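Local structure of beta-fructofuranosidase (Arabidopsis thaliana, 2OXB) at residues Thr6-Gln11 against Ala364-Val369; Lys156-Ile161 against Val250-Val255; Tyr174-Lys177 against Lys181-Lys184; Val300-Glu305 against Ser451-Asn456; Arg376-Ala381 against Asn468-Leu473. The protein hydrolyses sucrose and 1-kestose, and to a lesser extent neokestose and levan, by releasing terminal beta-D-fructofuranoside residues in the plant cell wall. The protein carries 1 engineered substitution. All blocks are in the same frame, centred on the assembly; numbering follows the deposited sequence.

Interaction 1 (Thr6-Gln11 against Ala364-Val369); sequences TGFHFQ and AAQADV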
# COMPACT_ATOMS: atom_id res chain seq x y z
N THR A 6 -5.13 5.21 15.62
CA THR A 6 -6.20 5.38 14.64
C THR A 6 -7.52 4.83 15.16
O THR A 6 -7.55 3.88 15.95
CB THR A 6 -5.89 4.66 13.32
OG1 THR A 6 -5.91 3.24 13.53
CG2 THR A 6 -4.52 5.07 12.80
N GLY A 7 -8.62 5.43 14.71
CA GLY A 7 -9.93 4.99 15.12
C GLY A 7 -10.63 4.05 14.14
O GLY A 7 -11.38 3.17 14.57
N PHE A 8 -10.41 4.22 12.84
CA PHE A 8 -11.07 3.36 11.87
C PHE A 8 -10.14 2.59 10.94
O PHE A 8 -10.58 2.00 9.95
CB PHE A 8 -12.07 4.16 11.04
CG PHE A 8 -11.46 5.26 10.22
CD1 PHE A 8 -10.82 4.98 9.03
CD2 PHE A 8 -11.55 6.58 10.65
CE1 PHE A 8 -10.26 6.01 8.26
CE2 PHE A 8 -11.00 7.61 9.89
CZ PHE A 8 -10.36 7.32 8.70
N HIS A 9 -8.85 2.57 11.23
CA HIS A 9 -7.95 1.82 10.37
C HIS A 9 -7.80 0.42 10.94
O HIS A 9 -8.75 -0.37 10.96
CB HIS A 9 -6.61 2.53 10.28
CG HIS A 9 -6.65 3.77 9.45
ND1 HIS A 9 -6.88 3.75 8.09
CD2 HIS A 9 -6.53 5.08 9.79
CE1 HIS A 9 -6.90 4.98 7.63
NE2 HIS A 9 -6.69 5.81 8.64
N PHE A 10 -6.59 0.10 11.38
CA PHE A 10 -6.30 -1.18 12.00
C PHE A 10 -4.89 -1.22 12.54
O PHE A 10 -3.94 -0.72 11.93
CB PHE A 10 -6.49 -2.36 11.05
CG PHE A 10 -6.06 -3.67 11.66
CD1 PHE A 10 -6.72 -4.18 12.77
CD2 PHE A 10 -4.95 -4.36 11.17
CE1 PHE A 10 -6.27 -5.35 13.40
CE2 PHE A 10 -4.48 -5.53 11.80
CZ PHE A 10 -5.15 -6.02 12.91
N GLN A 11 -4.76 -1.83 13.71
CA GLN A 11 -3.49 -1.93 14.38
C GLN A 11 -3.67 -2.77 15.62
O GLN A 11 -4.79 -3.01 16.07
CB GLN A 11 -3.02 -0.54 14.77
CG GLN A 11 -4.02 0.22 15.63
CD GLN A 11 -3.61 1.65 15.85
OE1 GLN A 11 -2.62 1.93 16.52
NE2 GLN A 11 -4.35 2.57 15.24
N ALA A 364 -12.40 16.98 12.38
CA ALA A 364 -11.23 17.27 11.57
C ALA A 364 -10.09 16.23 11.70
O ALA A 364 -9.29 16.06 10.76
CB ALA A 364 -10.72 18.68 11.90
N ALA A 365 -10.05 15.52 12.82
CA ALA A 365 -9.02 14.50 13.09
C ALA A 365 -9.43 13.06 12.78
O ALA A 365 -8.67 12.13 13.06
CB ALA A 365 -8.57 14.59 14.57
N GLN A 366 -10.61 12.85 12.21
CA GLN A 366 -11.07 11.49 11.92
C GLN A 366 -12.19 11.51 10.88
O GLN A 366 -13.28 11.01 11.12
CB GLN A 366 -11.57 10.85 13.22
CG GLN A 366 -11.59 9.32 13.20
CD GLN A 366 -12.04 8.73 14.54
OE1 GLN A 366 -11.41 8.95 15.57
NE2 GLN A 366 -13.15 7.99 14.51
N ALA A 367 -11.89 12.05 9.71
CA ALA A 367 -12.88 12.18 8.65
C ALA A 367 -12.44 11.80 7.24
O ALA A 367 -11.29 11.48 6.99
CB ALA A 367 -13.41 13.62 8.64
N ASP A 368 -13.39 11.84 6.32
CA ASP A 368 -13.16 11.53 4.92
C ASP A 368 -13.29 12.83 4.14
O ASP A 368 -14.39 13.41 4.05
CB ASP A 368 -14.20 10.53 4.44
CG ASP A 368 -13.91 10.00 3.05
OD1 ASP A 368 -13.45 10.78 2.18
OD2 ASP A 368 -14.15 8.80 2.80
N VAL A 369 -12.18 13.31 3.58
CA VAL A 369 -12.24 14.55 2.81
C VAL A 369 -12.35 14.22 1.34
O VAL A 369 -11.95 13.14 0.92
CB VAL A 369 -10.98 15.42 3.01
CG1 VAL A 369 -11.25 16.83 2.49
CG2 VAL A 369 -10.58 15.44 4.47
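Phe8 and Gln366 run past one another from opposing sides, and the touch falls at the edge of the ring. The methylene CG of Gln366 sits near the ring plane, with Phe8 CD2 at 3.7 Å and Phe8 CE2 at 3.8 Å from Gln366 CG, so the phenyl group meets the aliphatic part of the glutamine and not its polar end. Ring and amide planes are turned 61° apart, which rules out a stack. Phe8 holds CG between its backbone N and carbonyl carbon (chi1 62°), and this sets the ring edge beside Gln366 CG. Gln366 has CG anti to the backbone N and an extended chain beyond, which carries the amide past the ring to the neighbourhood of Gly7; Gly7 CA lies 4.3 Å from Gln366 OE1. The polar end looks to outside partners: NE2 bonds to Met531 O, and OE1 accepts from His481 NE2. The backbone N atoms of Gly7 and Phe8 are gripped by the two carboxylate oxygens of Asp480. The contact thus joins the N-terminal segment, ahead of the first strand of the beta-propeller, to the start of strand 367-374 in the beta-sandwich. No hydrogen bond passes directly between the two segments; what they exchange is van der Waals contact, with the polar grip supplied from neighbouring residues of the sandwich.

Interaction 2 (Lys156-Ile161 against Val250-Val255); sequences KWRVII and VKDKFV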
# COMPACT_ATOMS: atom_id res chain seq x y z
N LYS A 156 1.45 -28.18 -12.97
CA LYS A 156 2.59 -27.54 -12.35
C LYS A 156 2.27 -26.26 -11.61
O LYS A 156 1.95 -25.24 -12.21
CB LYS A 156 3.66 -27.29 -13.42
CG LYS A 156 4.06 -28.57 -14.16
CD LYS A 156 4.65 -28.30 -15.54
CE LYS A 156 4.91 -29.61 -16.30
NZ LYS A 156 3.69 -30.43 -16.54
N TRP A 157 2.34 -26.31 -10.28
CA TRP A 157 2.08 -25.14 -9.47
C TRP A 157 3.32 -24.25 -9.47
O TRP A 157 4.44 -24.74 -9.36
CB TRP A 157 1.72 -25.54 -8.03
CG TRP A 157 0.30 -26.01 -7.87
CD1 TRP A 157 -0.16 -27.29 -7.97
CD2 TRP A 157 -0.84 -25.19 -7.62
NE1 TRP A 157 -1.52 -27.32 -7.80
CE2 TRP A 157 -1.97 -26.04 -7.58
CE3 TRP A 157 -1.02 -23.81 -7.42
CZ2 TRP A 157 -3.26 -25.56 -7.35
CZ3 TRP A 157 -2.31 -23.33 -7.20
CH2 TRP A 157 -3.42 -24.21 -7.17
N ARG A 158 3.12 -22.95 -9.62
CA ARG A 158 4.24 -22.03 -9.64
C ARG A 158 4.13 -20.99 -8.53
O ARG A 158 3.03 -20.62 -8.12
CB ARG A 158 4.34 -21.34 -11.02
CG ARG A 158 4.71 -22.28 -12.19
CD ARG A 158 3.69 -22.19 -13.32
NE ARG A 158 3.88 -23.17 -14.39
CZ ARG A 158 4.77 -23.06 -15.38
NH1 ARG A 158 5.58 -22.01 -15.45
NH2 ARG A 158 4.85 -24.01 -16.31
N VAL A 159 5.28 -20.58 -8.01
CA VAL A 159 5.37 -19.57 -6.95
C VAL A 159 6.76 -18.95 -7.05
O VAL A 159 7.66 -19.54 -7.64
CB VAL A 159 5.17 -20.17 -5.54
CG1 VAL A 159 6.40 -20.97 -5.11
CG2 VAL A 159 4.90 -19.05 -4.55
N ILE A 160 6.93 -17.76 -6.48
CA ILE A 160 8.23 -17.11 -6.53
C ILE A 160 8.66 -16.62 -5.15
O ILE A 160 7.83 -16.31 -4.29
CB ILE A 160 8.21 -15.92 -7.49
CG1 ILE A 160 7.06 -14.99 -7.14
CG2 ILE A 160 8.12 -16.43 -8.94
CD1 ILE A 160 7.04 -13.71 -7.92
N ILE A 161 9.96 -16.55 -4.95
CA ILE A 161 10.48 -16.10 -3.67
C ILE A 161 11.44 -14.96 -3.91
O ILE A 161 12.00 -14.85 -4.99
CB ILE A 161 11.20 -17.26 -2.93
CG1 ILE A 161 10.20 -18.38 -2.65
CG2 ILE A 161 11.77 -16.78 -1.62
CD1 ILE A 161 9.85 -19.20 -3.86
N VAL A 250 5.90 -20.29 -21.51
CA VAL A 250 6.99 -21.14 -21.98
C VAL A 250 8.22 -21.00 -21.09
O VAL A 250 8.54 -21.91 -20.33
CB VAL A 250 7.37 -20.80 -23.44
CG1 VAL A 250 8.51 -21.71 -23.92
CG2 VAL A 250 6.15 -20.95 -24.34
N LYS A 251 8.90 -19.86 -21.17
CA LYS A 251 10.09 -19.62 -20.36
C LYS A 251 9.77 -19.20 -18.92
O LYS A 251 10.66 -18.82 -18.16
CB LYS A 251 10.98 -18.56 -21.02
CG LYS A 251 11.69 -19.06 -22.29
CD LYS A 251 12.08 -17.90 -23.20
CE LYS A 251 12.88 -18.39 -24.39
NZ LYS A 251 12.21 -19.51 -25.12
N ASP A 252 8.49 -19.28 -18.57
CA ASP A 252 8.02 -18.94 -17.23
C ASP A 252 8.62 -17.61 -16.78
O ASP A 252 8.94 -17.41 -15.59
CB ASP A 252 8.41 -20.05 -16.25
CG ASP A 252 8.45 -21.44 -16.91
OD1 ASP A 252 7.55 -21.75 -17.72
OD2 ASP A 252 9.39 -22.22 -16.61
N LYS A 253 8.78 -16.70 -17.72
CA LYS A 253 9.36 -15.41 -17.41
C LYS A 253 8.35 -14.29 -17.50
O LYS A 253 7.34 -14.39 -18.20
CB LYS A 253 10.52 -15.11 -18.36
CG LYS A 253 11.24 -13.80 -18.06
CD LYS A 253 12.36 -13.52 -19.05
CE LYS A 253 13.14 -12.27 -18.66
NZ LYS A 253 12.25 -11.07 -18.52
N PHE A 254 8.62 -13.22 -16.77
CA PHE A 254 7.74 -12.08 -16.81
C PHE A 254 8.35 -11.05 -17.75
O PHE A 254 9.52 -10.69 -17.63
CB PHE A 254 7.57 -11.47 -15.43
CG PHE A 254 6.65 -10.29 -15.42
CD1 PHE A 254 5.34 -10.40 -15.88
CD2 PHE A 254 7.11 -9.04 -15.01
CE1 PHE A 254 4.49 -9.30 -15.94
CE2 PHE A 254 6.28 -7.93 -15.06
CZ PHE A 254 4.96 -8.06 -15.53
N VAL A 255 7.54 -10.59 -18.69
CA VAL A 255 7.98 -9.59 -19.66
C VAL A 255 7.22 -8.27 -19.48
O VAL A 255 6.07 -8.15 -19.89
CB VAL A 255 7.75 -10.09 -21.11
CG1 VAL A 255 8.44 -9.16 -22.08
CG2 VAL A 255 8.26 -11.51 -21.27
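Arg158 NH1 and Asp252 OD1 form the single direct link here, a salt bridge of 3.0 Å. It is very straight at the proton, with an N-H...O angle of 178°, and OD1 lies practically in the guanidinium plane. Asp252 does not return that alignment: the donor comes from above its carboxylate plane, 73° out of it. The two flat groups are therefore steeply turned against each other, and one nitrogen faces one oxygen instead of two meeting two. Arg158 NH2 stays 3.8 Å from the same Asp252 OD1, and Asp252 CB lies at the guanidinium edge, 3.5 Å from Arg158 NH1. Behind this first shell, the bend of the arginine chain at chi2 (126°) puts the guanidinium beside the turn ahead of strand 253-256. Trp150 touches the side chain, Tyr247 OH takes a weak bond from NH1, and Asp154 makes a long, weak ion pair with NH2. Lys253, next in sequence to Asp252, ties its own end to Phe254 O and His190 where the strand begins. The pair so ties strand 157-165 to the turn leading into strand 253-256, two different sheets of the propeller. Its chemistry is that of a one-point ion pair, directional at the arginine and loosely oriented at the aspartate, with further acidic and hydroxyl groups likely to share in stabilising the arginine's charge.

Interaction 3 (Tyr174-Lys177 against Lys181-Lys184); sequences YTSK and KWEK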
# COMPACT_ATOMS: atom_id res chain seq x y z
N TYR A 174 9.70 -21.86 -7.99
CA TYR A 174 9.74 -23.29 -7.75
C TYR A 174 8.47 -23.90 -8.32
O TYR A 174 7.38 -23.51 -7.94
CB TYR A 174 9.77 -23.63 -6.26
CG TYR A 174 11.12 -23.64 -5.59
CD1 TYR A 174 11.77 -22.46 -5.27
CD2 TYR A 174 11.73 -24.85 -5.25
CE1 TYR A 174 13.00 -22.46 -4.63
CE2 TYR A 174 12.96 -24.88 -4.61
CZ TYR A 174 13.60 -23.67 -4.30
OH TYR A 174 14.83 -23.67 -3.68
N THR A 175 8.62 -24.85 -9.24
CA THR A 175 7.46 -25.52 -9.80
C THR A 175 7.15 -26.65 -8.83
O THR A 175 8.06 -27.21 -8.21
CB THR A 175 7.75 -26.11 -11.21
OG1 THR A 175 8.91 -26.96 -11.17
CG2 THR A 175 8.00 -24.98 -12.21
N SER A 176 5.87 -26.98 -8.68
CA SER A 176 5.48 -28.05 -7.77
C SER A 176 4.64 -29.09 -8.49
O SER A 176 3.73 -28.76 -9.25
CB SER A 176 4.69 -27.50 -6.58
OG SER A 176 4.39 -28.51 -5.64
N LYS A 177 4.96 -30.35 -8.23
CA LYS A 177 4.24 -31.46 -8.83
C LYS A 177 2.79 -31.40 -8.37
O LYS A 177 1.88 -31.25 -9.18
CB LYS A 177 4.88 -32.77 -8.37
CG LYS A 177 6.41 -32.77 -8.34
CD LYS A 177 7.00 -32.56 -9.73
CE LYS A 177 8.41 -33.11 -9.83
NZ LYS A 177 8.48 -34.60 -9.77
N LYS A 181 6.08 -31.56 -3.61
CA LYS A 181 7.43 -31.68 -4.13
C LYS A 181 7.66 -30.42 -4.95
O LYS A 181 6.96 -30.19 -5.94
CB LYS A 181 7.56 -32.90 -5.03
CG LYS A 181 7.00 -34.18 -4.44
CD LYS A 181 6.81 -35.27 -5.50
CE LYS A 181 6.19 -36.53 -4.91
NZ LYS A 181 5.78 -37.53 -5.96
N TRP A 182 8.61 -29.59 -4.54
CA TRP A 182 8.86 -28.37 -5.27
C TRP A 182 10.24 -28.35 -5.92
O TRP A 182 11.28 -28.42 -5.24
CB TRP A 182 8.67 -27.15 -4.37
CG TRP A 182 7.29 -27.04 -3.79
CD1 TRP A 182 6.75 -27.84 -2.83
CD2 TRP A 182 6.29 -26.07 -4.12
NE1 TRP A 182 5.47 -27.43 -2.55
CE2 TRP A 182 5.16 -26.35 -3.32
CE3 TRP A 182 6.23 -25.00 -5.02
CZ2 TRP A 182 3.98 -25.60 -3.39
CZ3 TRP A 182 5.06 -24.25 -5.09
CH2 TRP A 182 3.95 -24.55 -4.28
N GLU A 183 10.23 -28.29 -7.24
CA GLU A 183 11.44 -28.26 -8.04
C GLU A 183 11.88 -26.80 -8.20
O GLU A 183 11.06 -25.92 -8.48
CB GLU A 183 11.19 -28.89 -9.42
CG GLU A 183 12.42 -28.96 -10.33
CD GLU A 183 13.40 -30.06 -9.95
OE1 GLU A 183 14.62 -29.86 -10.17
OE2 GLU A 183 12.96 -31.13 -9.45
N LYS A 184 13.17 -26.57 -7.99
CA LYS A 184 13.74 -25.23 -8.10
C LYS A 184 13.98 -24.88 -9.57
O LYS A 184 14.89 -25.39 -10.21
CB LYS A 184 15.06 -25.17 -7.32
CG LYS A 184 15.71 -23.80 -7.23
CD LYS A 184 16.51 -23.46 -8.49
CE LYS A 184 17.19 -22.11 -8.35
NZ LYS A 184 18.00 -21.77 -9.54
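Tyr174 and Trp182, which bury the most surface here, lie on the same face of a two-stranded pairing. The tyrosine ring lies against Lys184: the lysine CA is 3.8 Å from the ring centroid in a CH-pi contact, and Lys184 CB reaches 3.4 Å from Tyr174 CE2 over that face. Trp182 takes Ser176 in the same way, with Ser176 CB over the centre of its six-membered ring, 3.3 Å from the centroid. Between these two units Trp182 CB meets Tyr174 CD2 at 3.9 Å. With its OG anti to the backbone N (chi1 -175°), Ser176 turns the hydroxyl to Lys181 O at 3.1 Å, above the carbonyl plane; Lys177 N bonds to the same oxygen almost end-on, so two donors grip it. Replacing Trp182 by an alanine would probably leave Ser176 CB without its aromatic cover and open a gap beside Tyr174 and Val159. On the reverse face Thr175 OG1 packs on Glu183 CB. The backbones of this pair bond twice, Glu183 N to Thr175 O at 2.6 Å and, more weakly, Thr175 N to Glu183 O. This is the closing end of an antiparallel beta hairpin, strands 168-176 and 182-192, within one sheet of the GH32 five-bladed propeller.

Interaction 4 (Val300-Glu305 against Ser451-Asn456); sequences VEDDVE and SLKEDN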
# COMPACT_ATOMS: atom_id res chain seq x y z
N VAL A 300 11.75 5.97 17.43
CA VAL A 300 11.59 4.75 18.19
C VAL A 300 11.38 5.05 19.66
O VAL A 300 10.61 4.37 20.33
CB VAL A 300 12.83 3.85 18.05
CG1 VAL A 300 12.65 2.56 18.84
CG2 VAL A 300 13.08 3.55 16.58
N GLU A 301 12.07 6.06 20.16
CA GLU A 301 11.92 6.43 21.56
C GLU A 301 10.42 6.61 21.84
O GLU A 301 9.96 6.46 22.97
CB GLU A 301 12.74 7.70 21.86
CG GLU A 301 12.49 8.35 23.22
CD GLU A 301 13.73 9.04 23.80
OE1 GLU A 301 14.51 8.34 24.48
OE2 GLU A 301 13.92 10.26 23.59
N ASP A 302 9.64 6.91 20.80
CA ASP A 302 8.21 7.09 20.94
C ASP A 302 7.48 5.75 20.93
O ASP A 302 6.58 5.52 21.75
CB ASP A 302 7.65 7.99 19.83
CG ASP A 302 7.44 9.41 20.30
OD1 ASP A 302 6.71 9.59 21.31
OD2 ASP A 302 7.98 10.35 19.66
N ASP A 303 7.85 4.87 20.01
CA ASP A 303 7.22 3.57 19.92
C ASP A 303 7.37 2.88 21.27
O ASP A 303 6.50 2.11 21.70
CB ASP A 303 7.88 2.69 18.85
CG ASP A 303 7.92 3.35 17.48
OD1 ASP A 303 7.22 4.36 17.26
OD2 ASP A 303 8.66 2.84 16.61
N VAL A 304 8.48 3.17 21.94
CA VAL A 304 8.74 2.57 23.24
C VAL A 304 7.89 3.25 24.30
O VAL A 304 7.47 2.62 25.28
CB VAL A 304 10.25 2.67 23.61
CG1 VAL A 304 10.54 1.86 24.86
CG2 VAL A 304 11.11 2.19 22.47
N GLU A 305 7.62 4.53 24.11
CA GLU A 305 6.83 5.25 25.08
C GLU A 305 5.33 5.06 24.86
O GLU A 305 4.59 4.84 25.81
CB GLU A 305 7.17 6.74 25.04
CG GLU A 305 6.64 7.50 26.25
CD GLU A 305 7.21 8.90 26.34
OE1 GLU A 305 6.90 9.75 25.46
OE2 GLU A 305 7.97 9.15 27.30
N SER A 451 3.99 18.80 12.39
CA SER A 451 3.93 18.78 13.84
C SER A 451 4.93 19.75 14.39
O SER A 451 5.75 20.30 13.65
CB SER A 451 4.25 17.40 14.38
OG SER A 451 5.65 17.21 14.47
N LEU A 452 4.87 19.97 15.71
CA LEU A 452 5.77 20.90 16.39
C LEU A 452 7.00 20.22 16.96
O LEU A 452 8.03 20.87 17.16
CB LEU A 452 5.03 21.62 17.52
CG LEU A 452 4.15 22.80 17.14
CD1 LEU A 452 3.37 23.27 18.34
CD2 LEU A 452 5.03 23.92 16.60
N LYS A 453 6.90 18.92 17.21
CA LYS A 453 8.02 18.15 17.74
C LYS A 453 9.00 17.85 16.61
O LYS A 453 8.72 17.03 15.74
CB LYS A 453 7.49 16.85 18.36
CG LYS A 453 8.56 15.98 18.97
CD LYS A 453 7.97 14.82 19.72
CE LYS A 453 9.08 14.04 20.41
NZ LYS A 453 8.55 12.96 21.27
N GLU A 454 10.15 18.53 16.62
CA GLU A 454 11.18 18.38 15.59
C GLU A 454 11.55 16.92 15.33
O GLU A 454 11.99 16.57 14.24
CB GLU A 454 12.44 19.19 15.95
CG GLU A 454 13.50 19.27 14.84
CD GLU A 454 14.79 19.97 15.28
OE1 GLU A 454 14.72 21.14 15.71
OE2 GLU A 454 15.88 19.36 15.17
N ASP A 455 11.36 16.08 16.34
CA ASP A 455 11.68 14.66 16.21
C ASP A 455 10.56 13.85 15.55
O ASP A 455 9.80 13.17 16.24
CB ASP A 455 12.00 14.04 17.57
CG ASP A 455 13.42 14.33 18.02
OD1 ASP A 455 14.34 14.15 17.19
OD2 ASP A 455 13.60 14.72 19.19
N ASN A 456 10.48 13.91 14.23
CA ASN A 456 9.48 13.16 13.46
C ASN A 456 9.93 13.07 12.01
O ASN A 456 10.74 13.87 11.56
CB ASN A 456 8.10 13.85 13.51
CG ASN A 456 7.34 13.57 14.81
OD1 ASN A 456 7.00 12.43 15.13
ND2 ASN A 456 7.06 14.63 15.56
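A fully stretched chain, chi1 -179° and straight from there to NZ, carries the ammonium of Lys453 across to Asp302, whose side chain comes to meet it with a first torsion off the usual staggered positions. The two meet in a salt bridge, Lys453 NZ to Asp302 OD2 at 3.1 Å. NZ reaches OD2 on its syn side, 24° out of the carboxylate plane, while Asp302 OD1 stays 3.8 Å from Lys453 NZ; one oxygen therefore does the bonding. Nothing else bridges the segments within contact distance. Glu305 OE1 lies 5.5 Å and Glu301 OE2 6.4 Å from Lys453 NZ, too far to bond but likely to add to the attraction. The loop end is steadied from within: Asn456 ND2 bonds to Lys453 O at 2.9 Å, and an inverse gamma turn centred on Asp455 brings the chain back for it. An alanine in place of Asp302 is likely to leave the ammonium of Lys453 without its direct acidic mate and the long lysine chain freer to swing into solvent. This is a surface ion pair between domains of the GH32 fold: helix 300-306 belongs to the propeller, and the loop between strands 439-446 and 461-465 to the beta-sandwich. Asp302 sits about 11 Å, side chain to side chain, from the substrate-binding Trp16, which is consistent with a bridge on the side of the propeller where substrate binds.

Interaction 5 (Arg376-Ala381 against Asn468-Leu473); sequences RDLEKA and NPHQPL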
# COMPACT_ATOMS: atom_id res chain seq x y z
N ARG A 376 -9.60 27.32 -14.30
CA ARG A 376 -9.94 28.04 -15.52
C ARG A 376 -8.66 28.58 -16.15
O ARG A 376 -7.68 28.87 -15.47
CB ARG A 376 -10.92 29.18 -15.24
CG ARG A 376 -10.45 30.25 -14.27
CD ARG A 376 -11.36 31.46 -14.39
NE ARG A 376 -11.02 32.50 -13.44
CZ ARG A 376 -10.99 32.33 -12.12
NH1 ARG A 376 -11.30 31.14 -11.61
NH2 ARG A 376 -10.66 33.33 -11.32
N ASP A 377 -8.67 28.68 -17.47
CA ASP A 377 -7.50 29.15 -18.20
C ASP A 377 -6.27 28.39 -17.73
O ASP A 377 -5.57 28.81 -16.81
CB ASP A 377 -7.31 30.65 -17.98
CG ASP A 377 -6.65 31.34 -19.17
OD1 ASP A 377 -6.18 32.48 -19.00
OD2 ASP A 377 -6.62 30.76 -20.28
N LEU A 378 -6.03 27.26 -18.37
CA LEU A 378 -4.89 26.41 -18.04
C LEU A 378 -3.62 27.05 -18.57
O LEU A 378 -2.52 26.71 -18.14
CB LEU A 378 -5.06 25.03 -18.67
CG LEU A 378 -5.37 23.84 -17.77
CD1 LEU A 378 -5.90 22.70 -18.58
CD2 LEU A 378 -4.11 23.44 -17.03
N GLU A 379 -3.78 27.98 -19.51
CA GLU A 379 -2.66 28.69 -20.11
C GLU A 379 -1.84 29.42 -19.06
O GLU A 379 -0.63 29.58 -19.19
CB GLU A 379 -3.15 29.69 -21.17
CG GLU A 379 -3.53 29.05 -22.50
CD GLU A 379 -4.87 28.31 -22.48
OE1 GLU A 379 -5.92 29.00 -22.35
OE2 GLU A 379 -4.88 27.06 -22.62
N LYS A 380 -2.51 29.88 -18.01
CA LYS A 380 -1.80 30.57 -16.97
C LYS A 380 -0.80 29.67 -16.29
O LYS A 380 0.03 30.13 -15.51
CB LYS A 380 -2.77 31.16 -15.95
CG LYS A 380 -3.12 32.59 -16.25
CD LYS A 380 -3.73 32.66 -17.63
CE LYS A 380 -3.87 34.08 -18.14
NZ LYS A 380 -4.27 33.98 -19.57
N ALA A 381 -0.87 28.37 -16.58
CA ALA A 381 0.06 27.42 -15.96
C ALA A 381 1.51 27.66 -16.42
O ALA A 381 1.76 28.04 -17.57
CB ALA A 381 -0.35 25.99 -16.26
N ASN A 468 -6.40 14.86 -16.81
CA ASN A 468 -6.41 15.98 -17.73
C ASN A 468 -6.92 17.19 -16.99
O ASN A 468 -8.09 17.27 -16.65
CB ASN A 468 -7.31 15.69 -18.93
CG ASN A 468 -6.80 16.34 -20.18
OD1 ASN A 468 -5.95 15.78 -20.88
ND2 ASN A 468 -7.27 17.56 -20.45
N PRO A 469 -6.04 18.16 -16.71
CA PRO A 469 -6.39 19.39 -16.00
C PRO A 469 -7.48 20.21 -16.68
O PRO A 469 -7.87 21.27 -16.19
CB PRO A 469 -5.05 20.13 -15.89
CG PRO A 469 -4.31 19.68 -17.10
CD PRO A 469 -4.63 18.20 -17.15
N HIS A 470 -7.97 19.73 -17.83
CA HIS A 470 -9.05 20.39 -18.56
C HIS A 470 -10.34 20.22 -17.76
O HIS A 470 -11.16 21.15 -17.69
CB HIS A 470 -9.25 19.79 -19.95
CG HIS A 470 -8.45 20.44 -21.02
ND1 HIS A 470 -8.76 20.32 -22.36
CD2 HIS A 470 -7.33 21.21 -20.96
CE1 HIS A 470 -7.87 20.99 -23.07
NE2 HIS A 470 -6.99 21.54 -22.25
N GLN A 471 -10.52 19.04 -17.19
CA GLN A 471 -11.69 18.79 -16.37
C GLN A 471 -11.26 19.08 -14.96
O GLN A 471 -10.12 19.47 -14.72
CB GLN A 471 -12.18 17.33 -16.47
CG GLN A 471 -11.28 16.41 -17.24
CD GLN A 471 -11.60 16.40 -18.72
OE1 GLN A 471 -10.79 15.94 -19.54
NE2 GLN A 471 -12.78 16.89 -19.07
N PRO A 472 -12.18 18.94 -13.99
CA PRO A 472 -11.81 19.21 -12.59
C PRO A 472 -10.86 18.17 -11.96
O PRO A 472 -10.87 16.99 -12.32
CB PRO A 472 -13.17 19.28 -11.89
CG PRO A 472 -14.03 18.38 -12.74
CD PRO A 472 -13.63 18.76 -14.13
N LEU A 473 -10.04 18.61 -11.02
CA LEU A 473 -9.12 17.69 -10.36
C LEU A 473 -9.65 17.21 -9.02
O LEU A 473 -10.03 18.01 -8.16
CB LEU A 473 -7.75 18.34 -10.16
CG LEU A 473 -7.59 19.81 -10.54
CD1 LEU A 473 -6.37 20.35 -9.82
CD2 LEU A 473 -7.47 19.98 -12.05
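Pro469 meets Leu378 at one end of the C-terminal beta-sandwich, where a type I turn from Asn468 to Gln471 packs on the loop after strand 367-374. Asn468 opens the turn, and its O accepts from Gln471 N, the two atoms 3.1 Å apart. Pro469 follows in the second position, which its ring suits, and presents that ring to the leucine. The two side chains cross at about a right angle, and the CD2 methyl branch of Leu378 lies against the ring. His470 comes next and turns the edge of its ring to the other methyl, CD1, although the modelled spacing there is too short to be trusted and the place of CD1 is doubtful. Past Gln471 and Pro472 the chain enters strand 473-480, where Leu473 is bonded through its backbone to Phe373 in the neighbouring strand. Around the pair, Tyr439 and Ile429 touch both Leu378 and Pro469, and Leu406 packs on the leucine, so a buried apolar cluster closes this end between the two sheets. No hydrogen bond or salt bridge runs between the segments. Two carbons of the proline ring share the one methyl, Pro469 CB at 3.6 Å and Pro469 CG at 3.8 Å from Leu378 CD2.

Overall arrangement
Interactions 1 and 4 both join the N-terminal propeller to the C-terminal sandwich, and their segments alternate along the chain, with centres about 20 Å apart. Interaction 1 is partly buried and apolar, whereas interaction 4 is a surface ion pair. Interactions 2 and 3 stay inside the propeller and share a sheet: strands 157-165 and 168-176 are neighbours, with Val159 packing on Trp182, and interaction 3 is nested within the loop closed by interaction 2. Interaction 3 relies on strand pairing and aromatic faces, interaction 2 on a single charged link to another sheet. Interaction 5, buried and mainly apolar, belongs to the sandwich alone, its centre about 54 Å from that of interaction 3.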